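Local coordinates for protein peptide amidase (Stenotrophomonas maltophilia, PDB 1M22) that probably hydrolyses amide bonds as a member of the amidase signature family of hydrolases, at residues E10-D15 with V231-A236; D66-D71 with P77-P82; A134-N139 with I215-S220; F219-A224 with E320-L325. All blocks are in the same frame, centred on the assembly; numbering follows the deposited sequence.

Contact 1. Residues E10-D15 with V231-A236; sequences ETDVAD and VADAAA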
loop_
_atom_site.group_PDB
_atom_site.type_symbol
_atom_site.label_atom_id
_atom_site.label_comp_id
_atom_site.label_asym_id
_atom_site.label_seq_id
_atom_site.Cartn_x
_atom_site.Cartn_y
_atom_site.Cartn_z
ATOM N N GLU A 10 -8.571 12.847 11.309
ATOM C CA GLU A 10 -8.382 13.552 10.044
ATOM C C GLU A 10 -7.339 14.665 10.073
ATOM O O GLU A 10 -7.345 15.538 9.206
ATOM C CB GLU A 10 -9.717 14.135 9.563
ATOM C CG GLU A 10 -10.858 13.132 9.507
ATOM C CD GLU A 10 -10.533 11.920 8.658
ATOM O OE1 GLU A 10 -10.181 12.098 7.471
ATOM O OE2 GLU A 10 -10.632 10.792 9.179
ATOM N N THR A 11 -6.444 14.639 11.055
ATOM C CA THR A 11 -5.416 15.671 11.159
ATOM C C THR A 11 -4.162 15.275 10.384
ATOM O O THR A 11 -3.582 14.215 10.625
ATOM C CB THR A 11 -5.044 15.933 12.630
ATOM O OG1 THR A 11 -6.235 16.215 13.375
ATOM C CG2 THR A 11 -4.102 17.126 12.736
ATOM N N ASP A 12 -3.752 16.135 9.456
ATOM C CA ASP A 12 -2.578 15.884 8.624
ATOM C C ASP A 12 -1.267 15.867 9.395
ATOM O O ASP A 12 -1.142 16.466 10.466
ATOM C CB ASP A 12 -2.473 16.932 7.510
ATOM C CG ASP A 12 -3.612 16.849 6.519
ATOM O OD1 ASP A 12 -3.868 15.745 6.002
ATOM O OD2 ASP A 12 -4.248 17.891 6.252
ATOM N N VAL A 13 -0.283 15.181 8.826
ATOM C CA VAL A 13 1.039 15.075 9.422
ATOM C C VAL A 13 1.641 16.451 9.697
ATOM O O VAL A 13 2.176 16.694 10.779
ATOM C CB VAL A 13 1.992 14.279 8.497
ATOM C CG1 VAL A 13 3.417 14.346 9.022
ATOM C CG2 VAL A 13 1.529 12.829 8.410
ATOM N N ALA A 14 1.547 17.353 8.725
ATOM C CA ALA A 14 2.105 18.692 8.881
ATOM C C ALA A 14 1.446 19.448 10.029
ATOM O O ALA A 14 2.095 20.238 10.712
ATOM C CB ALA A 14 1.954 19.476 7.588
ATOM N N ASP A 15 0.156 19.213 10.235
ATOM C CA ASP A 15 -0.558 19.886 11.313
ATOM C C ASP A 15 -0.161 19.299 12.663
ATOM O O ASP A 15 0.035 20.034 13.629
ATOM C CB ASP A 15 -2.069 19.783 11.098
ATOM C CG ASP A 15 -2.546 20.632 9.935
ATOM O OD1 ASP A 15 -2.343 21.864 9.977
ATOM O OD2 ASP A 15 -3.118 20.072 8.977
ATOM N N VAL A 231 -3.191 13.260 0.423
ATOM C CA VAL A 231 -2.056 13.209 -0.484
ATOM C C VAL A 231 -0.827 13.841 0.168
ATOM O O VAL A 231 0.285 13.352 -0.008
ATOM C CB VAL A 231 -2.385 13.927 -1.815
ATOM C CG1 VAL A 231 -1.147 13.973 -2.710
ATOM C CG2 VAL A 231 -3.526 13.204 -2.527
ATOM N N ALA A 232 -1.024 14.916 0.927
ATOM C CA ALA A 232 0.096 15.573 1.596
ATOM C C ALA A 232 0.790 14.615 2.565
ATOM O O ALA A 232 2.017 14.583 2.648
ATOM C CB ALA A 232 -0.396 16.809 2.341
ATOM N N ASP A 233 0.004 13.837 3.305
ATOM C CA ASP A 233 0.569 12.875 4.247
ATOM C C ASP A 233 1.340 11.790 3.494
ATOM O O ASP A 233 2.425 11.380 3.911
ATOM C CB ASP A 233 -0.540 12.228 5.086
ATOM C CG ASP A 233 -1.087 13.153 6.158
ATOM O OD1 ASP A 233 -0.679 14.335 6.206
ATOM O OD2 ASP A 233 -1.932 12.690 6.958
ATOM N N ALA A 234 0.777 11.316 2.386
ATOM C CA ALA A 234 1.446 10.288 1.598
ATOM C C ALA A 234 2.775 10.811 1.057
ATOM O O ALA A 234 3.772 10.083 1.028
ATOM C CB ALA A 234 0.555 9.844 0.447
ATOM N N ALA A 235 2.786 12.073 0.631
ATOM C CA ALA A 235 3.993 12.693 0.092
ATOM C C ALA A 235 5.072 12.811 1.164
ATOM O O ALA A 235 6.255 12.617 0.885
ATOM C CB ALA A 235 3.666 14.071 -0.488
ATOM N N ALA A 236 4.665 13.121 2.390
ATOM C CA ALA A 236 5.617 13.239 3.489
ATOM C C ALA A 236 6.273 11.887 3.755
ATOM O O ALA A 236 7.482 11.798 3.960
ATOM C CB ALA A 236 4.910 13.735 4.744
HETATM O O HOH W 1 -1.754 12.389 9.927
HETATM O O HOH W 2 0.723 16.690 5.982
#

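Contact 2. Residues D66-D71 with P77-P82; sequences DRERRD and PLHGIP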
loop_
_atom_site.group_PDB
_atom_site.type_symbol
_atom_site.label_atom_id
_atom_site.label_comp_id
_atom_site.label_asym_id
_atom_site.label_seq_id
_atom_site.Cartn_x
_atom_site.Cartn_y
_atom_site.Cartn_z
ATOM N N ASP A 66 10.358 12.998 22.234
ATOM C CA ASP A 66 9.999 14.201 22.977
ATOM C C ASP A 66 11.210 14.771 23.714
ATOM O O ASP A 66 11.378 15.988 23.785
ATOM C CB ASP A 66 8.860 13.925 23.967
ATOM C CG ASP A 66 7.511 13.762 23.277
ATOM O OD1 ASP A 66 7.343 14.301 22.159
ATOM O OD2 ASP A 66 6.614 13.112 23.860
ATOM N N ARG A 67 12.052 13.902 24.268
ATOM C CA ARG A 67 13.247 14.377 24.958
ATOM C C ARG A 67 14.147 15.087 23.946
ATOM O O ARG A 67 14.703 16.150 24.232
ATOM C CB ARG A 67 14.001 13.214 25.616
ATOM C CG ARG A 67 13.429 12.787 26.972
ATOM C CD ARG A 67 14.319 11.756 27.662
ATOM N NE ARG A 67 14.184 10.418 27.091
ATOM C CZ ARG A 67 13.192 9.578 27.370
ATOM N NH1 ARG A 67 12.237 9.923 28.224
ATOM N NH2 ARG A 67 13.155 8.387 26.792
ATOM N N GLU A 68 14.277 14.506 22.756
ATOM C CA GLU A 68 15.100 15.107 21.711
ATOM C C GLU A 68 14.535 16.472 21.331
ATOM O O GLU A 68 15.284 17.432 21.144
ATOM C CB GLU A 68 15.152 14.199 20.478
ATOM C CG GLU A 68 15.810 12.851 20.735
ATOM C CD GLU A 68 15.730 11.911 19.546
ATOM O OE1 GLU A 68 14.816 12.074 18.708
ATOM O OE2 GLU A 68 16.571 10.993 19.456
ATOM N N ARG A 69 13.213 16.564 21.222
ATOM C CA ARG A 69 12.580 17.829 20.873
ATOM C C ARG A 69 12.885 18.881 21.938
ATOM O O ARG A 69 13.264 20.006 21.615
ATOM C CB ARG A 69 11.064 17.657 20.735
ATOM C CG ARG A 69 10.335 18.927 20.305
ATOM C CD ARG A 69 8.830 18.709 20.204
ATOM N NE ARG A 69 8.464 17.772 19.143
ATOM C CZ ARG A 69 8.362 18.092 17.855
ATOM N NH1 ARG A 69 8.594 19.332 17.445
ATOM N NH2 ARG A 69 8.016 17.165 16.974
ATOM N N ARG A 70 12.728 18.510 23.206
ATOM C CA ARG A 70 12.995 19.441 24.297
ATOM C C ARG A 70 14.471 19.838 24.321
ATOM O O ARG A 70 14.827 20.898 24.838
ATOM C CB ARG A 70 12.594 18.822 25.644
ATOM C CG ARG A 70 11.124 18.407 25.730
ATOM C CD ARG A 70 10.632 18.330 27.175
ATOM N NE ARG A 70 11.312 17.306 27.963
ATOM C CZ ARG A 70 11.077 15.999 27.870
ATOM N NH1 ARG A 70 10.170 15.543 27.020
ATOM N NH2 ARG A 70 11.751 15.147 28.631
ATOM N N ASP A 71 15.321 18.990 23.750
ATOM C CA ASP A 71 16.759 19.244 23.700
ATOM C C ASP A 71 17.143 20.007 22.434
ATOM O O ASP A 71 18.306 20.366 22.243
ATOM C CB ASP A 71 17.525 17.919 23.756
ATOM C CG ASP A 71 19.013 18.113 23.970
ATOM O OD1 ASP A 71 19.395 18.753 24.974
ATOM O OD2 ASP A 71 19.803 17.621 23.140
ATOM N N PRO A 77 10.318 16.514 9.362
ATOM C CA PRO A 77 8.854 16.557 9.282
ATOM C C PRO A 77 8.097 15.437 9.992
ATOM O O PRO A 77 6.949 15.625 10.394
ATOM C CB PRO A 77 8.590 16.546 7.778
ATOM C CG PRO A 77 9.803 17.207 7.214
ATOM C CD PRO A 77 10.913 16.587 8.016
ATOM N N LEU A 78 8.727 14.276 10.141
ATOM C CA LEU A 78 8.064 13.145 10.785
ATOM C C LEU A 78 8.452 12.919 12.244
ATOM O O LEU A 78 8.070 11.909 12.837
ATOM C CB LEU A 78 8.335 11.856 9.999
ATOM C CG LEU A 78 7.890 11.787 8.535
ATOM C CD1 LEU A 78 8.163 10.392 7.994
ATOM C CD2 LEU A 78 6.411 12.112 8.413
ATOM N N HIS A 79 9.188 13.857 12.829
ATOM C CA HIS A 79 9.624 13.715 14.214
ATOM C C HIS A 79 8.449 13.550 15.176
ATOM O O HIS A 79 7.633 14.460 15.339
ATOM C CB HIS A 79 10.460 14.928 14.628
ATOM C CG HIS A 79 11.205 14.734 15.911
ATOM N ND1 HIS A 79 12.567 14.529 15.953
ATOM C CD2 HIS A 79 10.778 14.690 17.196
ATOM C CE1 HIS A 79 12.948 14.368 17.207
ATOM N NE2 HIS A 79 11.882 14.462 17.982
ATOM N N GLY A 80 8.373 12.383 15.811
ATOM C CA GLY A 80 7.307 12.113 16.762
ATOM C C GLY A 80 5.989 11.618 16.187
ATOM O O GLY A 80 5.040 11.402 16.934
ATOM N N ILE A 81 5.925 11.428 14.872
ATOM C CA ILE A 81 4.701 10.967 14.209
ATOM C C ILE A 81 4.535 9.447 14.299
ATOM O O ILE A 81 5.397 8.701 13.843
ATOM C CB ILE A 81 4.708 11.382 12.717
ATOM C CG1 ILE A 81 4.735 12.908 12.601
ATOM C CG2 ILE A 81 3.498 10.795 12.000
ATOM C CD1 ILE A 81 3.497 13.603 13.130
ATOM N N PRO A 82 3.423 8.972 14.892
ATOM C CA PRO A 82 3.181 7.528 15.023
ATOM C C PRO A 82 2.634 6.894 13.749
ATOM O O PRO A 82 1.700 7.420 13.137
ATOM C CB PRO A 82 2.159 7.437 16.161
ATOM C CG PRO A 82 2.274 8.761 16.872
ATOM C CD PRO A 82 2.490 9.726 15.742
#

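Contact 3. Residues A134-N139 with I215-S220; sequences ANFRGN and IPISFS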
loop_
_atom_site.group_PDB
_atom_site.type_symbol
_atom_site.label_atom_id
_atom_site.label_comp_id
_atom_site.label_asym_id
_atom_site.label_seq_id
_atom_site.Cartn_x
_atom_site.Cartn_y
_atom_site.Cartn_z
ATOM N N ALA A 134 0.750 -12.083 1.871
ATOM C CA ALA A 134 0.394 -11.026 0.928
ATOM C C ALA A 134 -0.488 -11.551 -0.198
ATOM O O ALA A 134 -0.388 -11.127 -1.351
ATOM C CB ALA A 134 1.656 -10.374 0.365
ATOM N N ASN A 135 -1.367 -12.478 0.168
ATOM C CA ASN A 135 -2.309 -13.115 -0.743
ATOM C C ASN A 135 -1.682 -13.966 -1.841
ATOM O O ASN A 135 -2.251 -14.108 -2.924
ATOM C CB ASN A 135 -3.261 -12.080 -1.359
ATOM C CG ASN A 135 -4.500 -12.725 -1.954
ATOM O OD1 ASN A 135 -5.004 -13.716 -1.426
ATOM N ND2 ASN A 135 -5.001 -12.165 -3.049
ATOM N N PHE A 136 -0.514 -14.534 -1.571
ATOM C CA PHE A 136 0.097 -15.412 -2.559
ATOM C C PHE A 136 0.232 -16.805 -1.953
ATOM O O PHE A 136 1.289 -17.429 -2.031
ATOM C CB PHE A 136 1.470 -14.903 -3.007
ATOM C CG PHE A 136 1.864 -15.394 -4.371
ATOM C CD1 PHE A 136 1.248 -14.880 -5.505
ATOM C CD2 PHE A 136 2.810 -16.401 -4.520
ATOM C CE1 PHE A 136 1.563 -15.362 -6.774
ATOM C CE2 PHE A 136 3.136 -16.893 -5.787
ATOM C CZ PHE A 136 2.509 -16.370 -6.916
ATOM N N ARG A 137 -0.847 -17.291 -1.343
ATOM C CA ARG A 137 -0.825 -18.610 -0.727
ATOM C C ARG A 137 -1.726 -19.618 -1.426
ATOM O O ARG A 137 -1.272 -20.700 -1.794
ATOM C CB ARG A 137 -1.226 -18.535 0.747
ATOM C CG ARG A 137 -0.799 -19.773 1.523
ATOM C CD ARG A 137 -1.486 -19.880 2.866
ATOM N NE ARG A 137 -2.855 -20.375 2.748
ATOM C CZ ARG A 137 -3.665 -20.556 3.786
ATOM N NH1 ARG A 137 -3.241 -20.274 5.009
ATOM N NH2 ARG A 137 -4.890 -21.036 3.604
ATOM N N GLY A 138 -2.998 -19.274 -1.611
ATOM C CA GLY A 138 -3.901 -20.215 -2.258
ATOM C C GLY A 138 -5.010 -19.620 -3.104
ATOM O O GLY A 138 -5.155 -18.399 -3.186
ATOM N N ASN A 139 -5.787 -20.494 -3.742
ATOM C CA ASN A 139 -6.909 -20.073 -4.579
ATOM C C ASN A 139 -8.119 -19.782 -3.694
ATOM O O ASN A 139 -8.222 -20.303 -2.587
ATOM C CB ASN A 139 -7.297 -21.167 -5.585
ATOM C CG ASN A 139 -6.155 -21.565 -6.498
ATOM O OD1 ASN A 139 -5.360 -20.729 -6.922
ATOM N ND2 ASN A 139 -6.084 -22.852 -6.827
ATOM N N ILE A 215 9.208 -9.421 3.369
ATOM C CA ILE A 215 8.883 -10.771 2.900
ATOM C C ILE A 215 8.343 -10.505 1.502
ATOM O O ILE A 215 7.356 -9.791 1.325
ATOM C CB ILE A 215 7.827 -11.444 3.794
ATOM C CG1 ILE A 215 8.413 -11.629 5.196
ATOM C CG2 ILE A 215 7.411 -12.789 3.202
ATOM C CD1 ILE A 215 7.475 -12.288 6.187
ATOM N N PRO A 216 8.977 -11.092 0.486
ATOM C CA PRO A 216 8.562 -10.872 -0.896
ATOM C C PRO A 216 7.578 -11.784 -1.594
ATOM O O PRO A 216 7.097 -12.783 -1.059
ATOM C CB PRO A 216 9.891 -10.913 -1.622
ATOM C CG PRO A 216 10.532 -12.120 -0.950
ATOM C CD PRO A 216 10.212 -11.899 0.535
ATOM N N ILE A 217 7.287 -11.372 -2.820
ATOM C CA ILE A 217 6.505 -12.156 -3.756
ATOM C C ILE A 217 7.324 -12.026 -5.038
ATOM O O ILE A 217 7.912 -12.995 -5.497
ATOM C CB ILE A 217 5.079 -11.634 -4.045
ATOM C CG1 ILE A 217 4.177 -11.822 -2.823
ATOM C CG2 ILE A 217 4.488 -12.432 -5.217
ATOM C CD1 ILE A 217 2.747 -11.356 -3.040
ATOM N N SER A 218 7.424 -10.808 -5.567
ATOM C CA SER A 218 8.130 -10.557 -6.824
ATOM C C SER A 218 9.146 -9.409 -6.821
ATOM O O SER A 218 8.796 -8.261 -6.542
ATOM C CB SER A 218 7.080 -10.285 -7.902
ATOM O OG SER A 218 7.639 -9.722 -9.072
ATOM N N PHE A 219 10.401 -9.690 -7.155
ATOM C CA PHE A 219 11.363 -8.599 -7.195
ATOM C C PHE A 219 11.071 -7.691 -8.389
ATOM O O PHE A 219 11.468 -6.528 -8.406
ATOM C CB PHE A 219 12.807 -9.122 -7.230
ATOM C CG PHE A 219 13.085 -10.111 -8.319
ATOM C CD1 PHE A 219 13.169 -9.710 -9.646
ATOM C CD2 PHE A 219 13.291 -11.449 -8.009
ATOM C CE1 PHE A 219 13.460 -10.634 -10.652
ATOM C CE2 PHE A 219 13.582 -12.378 -9.006
ATOM C CZ PHE A 219 13.666 -11.971 -10.327
ATOM N N SER A 220 10.354 -8.208 -9.381
ATOM C CA SER A 220 10.011 -7.406 -10.547
ATOM C C SER A 220 8.889 -6.397 -10.285
ATOM O O SER A 220 8.890 -5.310 -10.869
ATOM C CB SER A 220 9.589 -8.307 -11.714
ATOM O OG SER A 220 10.686 -9.055 -12.215
#

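Contact 4. Residues F219-A224 with E320-L325; sequences FSQDTA and EAERTL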
loop_
_atom_site.group_PDB
_atom_site.type_symbol
_atom_site.label_atom_id
_atom_site.label_comp_id
_atom_site.label_asym_id
_atom_site.label_seq_id
_atom_site.Cartn_x
_atom_site.Cartn_y
_atom_site.Cartn_z
ATOM N N PHE A 219 10.401 -9.690 -7.155
ATOM C CA PHE A 219 11.363 -8.599 -7.195
ATOM C C PHE A 219 11.071 -7.691 -8.389
ATOM O O PHE A 219 11.468 -6.528 -8.406
ATOM C CB PHE A 219 12.807 -9.122 -7.230
ATOM C CG PHE A 219 13.085 -10.111 -8.319
ATOM C CD1 PHE A 219 13.169 -9.710 -9.646
ATOM C CD2 PHE A 219 13.291 -11.449 -8.009
ATOM C CE1 PHE A 219 13.460 -10.634 -10.652
ATOM C CE2 PHE A 219 13.582 -12.378 -9.006
ATOM C CZ PHE A 219 13.666 -11.971 -10.327
ATOM N N SER A 220 10.354 -8.208 -9.381
ATOM C CA SER A 220 10.011 -7.406 -10.547
ATOM C C SER A 220 8.889 -6.397 -10.285
ATOM O O SER A 220 8.890 -5.310 -10.869
ATOM C CB SER A 220 9.589 -8.307 -11.714
ATOM O OG SER A 220 10.686 -9.055 -12.215
ATOM N N GLN A 221 7.952 -6.738 -9.400
ATOM C CA GLN A 221 6.800 -5.870 -9.142
ATOM C C GLN A 221 6.623 -5.327 -7.728
ATOM O O GLN A 221 5.934 -4.328 -7.537
ATOM C CB GLN A 221 5.517 -6.613 -9.545
ATOM C CG GLN A 221 5.543 -7.101 -10.991
ATOM C CD GLN A 221 4.296 -7.853 -11.437
ATOM O OE1 GLN A 221 4.296 -8.476 -12.499
ATOM N NE2 GLN A 221 3.229 -7.794 -10.644
ATOM N N ASP A 222 7.235 -5.974 -6.745
ATOM C CA ASP A 222 7.088 -5.573 -5.347
ATOM C C ASP A 222 7.574 -4.183 -4.988
ATOM O O ASP A 222 8.617 -3.736 -5.451
ATOM C CB ASP A 222 7.868 -6.511 -4.422
ATOM C CG ASP A 222 7.194 -7.850 -4.188
ATOM O OD1 ASP A 222 6.229 -8.206 -4.891
ATOM O OD2 ASP A 222 7.670 -8.560 -3.272
ATOM N N THR A 223 6.815 -3.509 -4.135
ATOM C CA THR A 223 7.250 -2.233 -3.593
ATOM C C THR A 223 6.393 -1.806 -2.428
ATOM O O THR A 223 5.186 -2.059 -2.390
ATOM C CB THR A 223 7.272 -1.074 -4.612
ATOM O OG1 THR A 223 7.821 0.090 -3.971
ATOM C CG2 THR A 223 5.874 -0.752 -5.112
ATOM N N ALA A 224 7.041 -1.189 -1.452
ATOM C CA ALA A 224 6.340 -0.655 -0.305
ATOM C C ALA A 224 5.838 0.712 -0.759
ATOM O O ALA A 224 6.325 1.278 -1.746
ATOM C CB ALA A 224 7.285 -0.504 0.878
ATOM N N GLU A 320 -1.229 -14.024 -18.197
ATOM C CA GLU A 320 -0.536 -15.308 -18.142
ATOM C C GLU A 320 0.945 -15.171 -17.800
ATOM O O GLU A 320 1.472 -15.917 -16.972
ATOM C CB GLU A 320 -0.701 -16.040 -19.476
ATOM C CG GLU A 320 -0.033 -17.400 -19.532
ATOM C CD GLU A 320 -0.413 -18.183 -20.774
ATOM O OE1 GLU A 320 -0.208 -17.670 -21.895
ATOM O OE2 GLU A 320 -0.919 -19.315 -20.627
ATOM N N ALA A 321 1.616 -14.219 -18.440
ATOM C CA ALA A 321 3.034 -13.993 -18.193
ATOM C C ALA A 321 3.263 -13.569 -16.745
ATOM O O ALA A 321 4.234 -13.990 -16.112
ATOM C CB ALA A 321 3.569 -12.925 -19.144
ATOM N N GLU A 322 2.369 -12.734 -16.224
ATOM C CA GLU A 322 2.492 -12.269 -14.848
ATOM C C GLU A 322 2.361 -13.433 -13.870
ATOM O O GLU A 322 3.136 -13.551 -12.928
ATOM C CB GLU A 322 1.429 -11.209 -14.537
ATOM C CG GLU A 322 1.457 -10.749 -13.086
ATOM C CD GLU A 322 0.349 -9.778 -12.744
ATOM O OE1 GLU A 322 -0.624 -9.668 -13.524
ATOM O OE2 GLU A 322 0.449 -9.133 -11.677
ATOM N N ARG A 323 1.377 -14.297 -14.102
ATOM C CA ARG A 323 1.162 -15.451 -13.237
ATOM C C ARG A 323 2.452 -16.260 -13.171
ATOM O O ARG A 323 2.900 -16.657 -12.098
ATOM C CB ARG A 323 0.025 -16.309 -13.805
ATOM C CG ARG A 323 -0.330 -17.553 -13.003
ATOM C CD ARG A 323 -1.506 -18.273 -13.655
ATOM N NE ARG A 323 -2.037 -19.362 -12.839
ATOM C CZ ARG A 323 -1.395 -20.496 -12.578
ATOM N NH1 ARG A 323 -0.181 -20.707 -13.070
ATOM N NH2 ARG A 323 -1.970 -21.424 -11.826
ATOM N N THR A 324 3.051 -16.487 -14.333
ATOM C CA THR A 324 4.285 -17.247 -14.420
ATOM C C THR A 324 5.448 -16.598 -13.675
ATOM O O THR A 324 6.107 -17.244 -12.861
ATOM C CB THR A 324 4.697 -17.452 -15.892
ATOM O OG1 THR A 324 3.700 -18.236 -16.559
ATOM C CG2 THR A 324 6.039 -18.159 -15.983
ATOM N N LEU A 325 5.700 -15.318 -13.932
ATOM C CA LEU A 325 6.826 -14.667 -13.276
ATOM C C LEU A 325 6.665 -14.603 -11.757
ATOM O O LEU A 325 7.644 -14.732 -11.026
ATOM C CB LEU A 325 7.063 -13.269 -13.872
ATOM C CG LEU A 325 6.154 -12.096 -13.512
ATOM C CD1 LEU A 325 6.659 -11.429 -12.236
ATOM C CD2 LEU A 325 6.159 -11.092 -14.653
#

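Contact 1. Residues E10-D15 with V231-A236
Asp-233 meets the start of the helix 13-21 with its carboxylate, and Val-13 takes the direct bond. Val-13 N donates to Asp-233 OD1 over 2.8 Å, and the N-H points almost straight at the oxygen (164°). It arrives from above the carboxylate plane, 37° out of it. Asp-233 CG stands anti to its own carbonyl carbon, and this carries the carboxylate out from helix 231-241 to segment 10-15.

Two waters extend the polar contact. One accepts from Ala-14 N and donates to Asp-233 OD1, which it reaches at 2.7 Å. OD1 therefore serves two successive N-H groups of the first helical turn, one directly and one through water. The other water lies between Thr-11 O and Asp-233 OD2, 3.0 Å from the latter.

The van der Waals part is small. The Val-13 methyl CG2 rests against the carboxylate, 3.5 Å from Asp-233 CG.

Like charges also come close. Asp-12 OD1 is 3.5 Å from Asp-233 OD1, with the carboxylate planes nearly perpendicular. Ser-230 OG bonds to both Asp-12 OD1 and Asp-233 N, so it links the two aspartates. Asp-12 sits right before the helix, yet its side chain makes no capping bond there.

The contact ties the N-terminal helix to the helix that follows strand 223-228. An acidic group from a distant part of the chain faces N-H groups at a helix start. The positive end of the helix dipole would be expected to favour the ionised form of Asp-233 and offset the nearness of Asp-12.

Contact 2. Residues D66-D71 with P77-P82
The His-79 ring reaches between the side chains of Glu-68 and Arg-69 of helix 58-70. Glu-68 OE1 approaches the ring obliquely and comes 3.3 Å from His-79 CE1. Glu-68 CB lies at the ring edge. Arg-69 runs the opposite way: CG is anti to the backbone N (chi1 -177°) and a bend at chi3 turns NH2 toward the His-79 carbonyl. Arg-69 NH2 stops 3.7 Å from His-79 CD2 and 3.2 Å from His-79 O, the oxygen at the guanidinium edge. The guanidinium and ring planes are 85° apart, so the two do not stack.

His-79 NE2 bonds to Arg-65 O and ND1 to Arg-75 N, which fixes the ring rotation and is consistent with a proton on NE2. Glu-68 OE2 forms salt bridges with Arg-65 and Arg-75. Arg-69 NH2 bonds to Gln-17 OE1. The histidine belongs to a type II beta turn from Leu-78 to Ile-81, with Gly-80 in the third place at a positive phi (84°).

The turn closes the loop between helix 58-70 and strand 82-86 of the large sheet. Ile-81 packs on helix 13-21 and shares backbone bonding with Val-123 of strand 123-128, while Pro-82 rests on helix 27-43.

Contact 3. Residues A134-N139 with I215-S220
Ile-217 forms a buried apolar contact with Ala-134 and Phe-136. It lies in the amidase signature fold, whose large mixed sheet is covered by helices. Ala-134 is near the end of the short helix 132-135. Ile-217 is in the long loop that leads from strand 200-203 into strand 223-228. The contact thus joins two connections far apart in sequence.

The place is close to the catalytic centre. The side chain of Ala-134 is about 4 Å from that of Ser-165 and about 5 Å from that of Lys-86, nearest atoms in both cases. Both are active-site residues that give and take protons. Ile-217 thus packs against a residue that adjoins the site, consistent with a second-shell place.

The backbone turns sharply at the helix end. Ala-134 and Asn-135 both have positive phi, in the left-handed helical region. Ala-134 CB and Phe-136 CB both point toward the loop, and Ile-217 fits against the pair. Its CD1 is 3.7 Å from Ala-134 CB and 3.8 Å from Phe-136 CB. The same methyl touches the backbone, 3.6 Å from Ala-134 O.

Around the pair, Phe-136 also packs on Leu-370 of helix 369-375, and Ile-217 touches Thr-186.

At chi1 -70° Ile-217 CG1 lies beside the backbone N and CG2 anti to it, which sends CD1 to Ala-134 and CG2 to the ring. The latter makes a CH-pi contact over one face, with Ile-217 CG2 4.2 Å from the centroid of the Phe-136 ring and 16° off its normal.

Contact 4. Residues F219-A224 with E320-L325
Gln-221 extends from its loop to Glu-322 and Leu-325 on helix 319-340. Its CB points toward that helix. From CB the chain runs straight out, with CD anti to CA (chi2 180°), and so brings the whole amide up to the helix surface. CD lies 4.1 Å from Glu-322 OE2. At the tip the two amide atoms have different surroundings. OE1 packs against carbon: it is 3.7 Å from Glu-322 CG and 3.8 Å from Leu-325 CD1. NE2 donates to Glu-322 OE2 in a long but nearly straight bond, 3.3 Å with an N-H angle of 173°. The acceptor is in the amide plane of Gln-221. The N-H reaches Glu-322 OE2 from its anti side, 33° out of the carboxylate plane.

The stronger partner of NE2 is Thr-186 O. Two acceptors thus hold the NE2 end, which defines the orientation of the amide. Ser-220 adds a looser touch, its CB 4.3 Å from Leu-325 CD1, while its OG bonds to Glu-329 of the same helix. A bound HEPES molecule is about 6 Å from the Ser-220 side chain.

The segment 219-224 leads into strand 223-228 of the central sheet. Helix 319-340 packs on the loop just ahead of that strand. Val-441 of helix 436-442 touches both Gln-221 and Glu-322, and Ala-392 of helix 383-407 packs on Leu-325.

How the contacts relate
Contacts 3 and 4 are buried and adjoin. They share Phe-219 and Ser-220, and Asp-222 of contact 4 receives a probable hydrogen bond from Ile-217 N of contact 3. Contacts 1 and 2 lie on the other side of the chain's centre, are only partly buried, and touch through Val-13 CG1 and Leu-78 CD2. Helix 13-21 takes part in contact 1 and also packs on the turn of contact 2. The chemistry differs accordingly. Contact 3, nearest the catalytic residues, is apolar. Contact 4 combines an amide-to-carboxylate hydrogen bond with leucine packing. Contact 1 relies on a carboxylate and waters, and contact 2 on charged and imidazole groups.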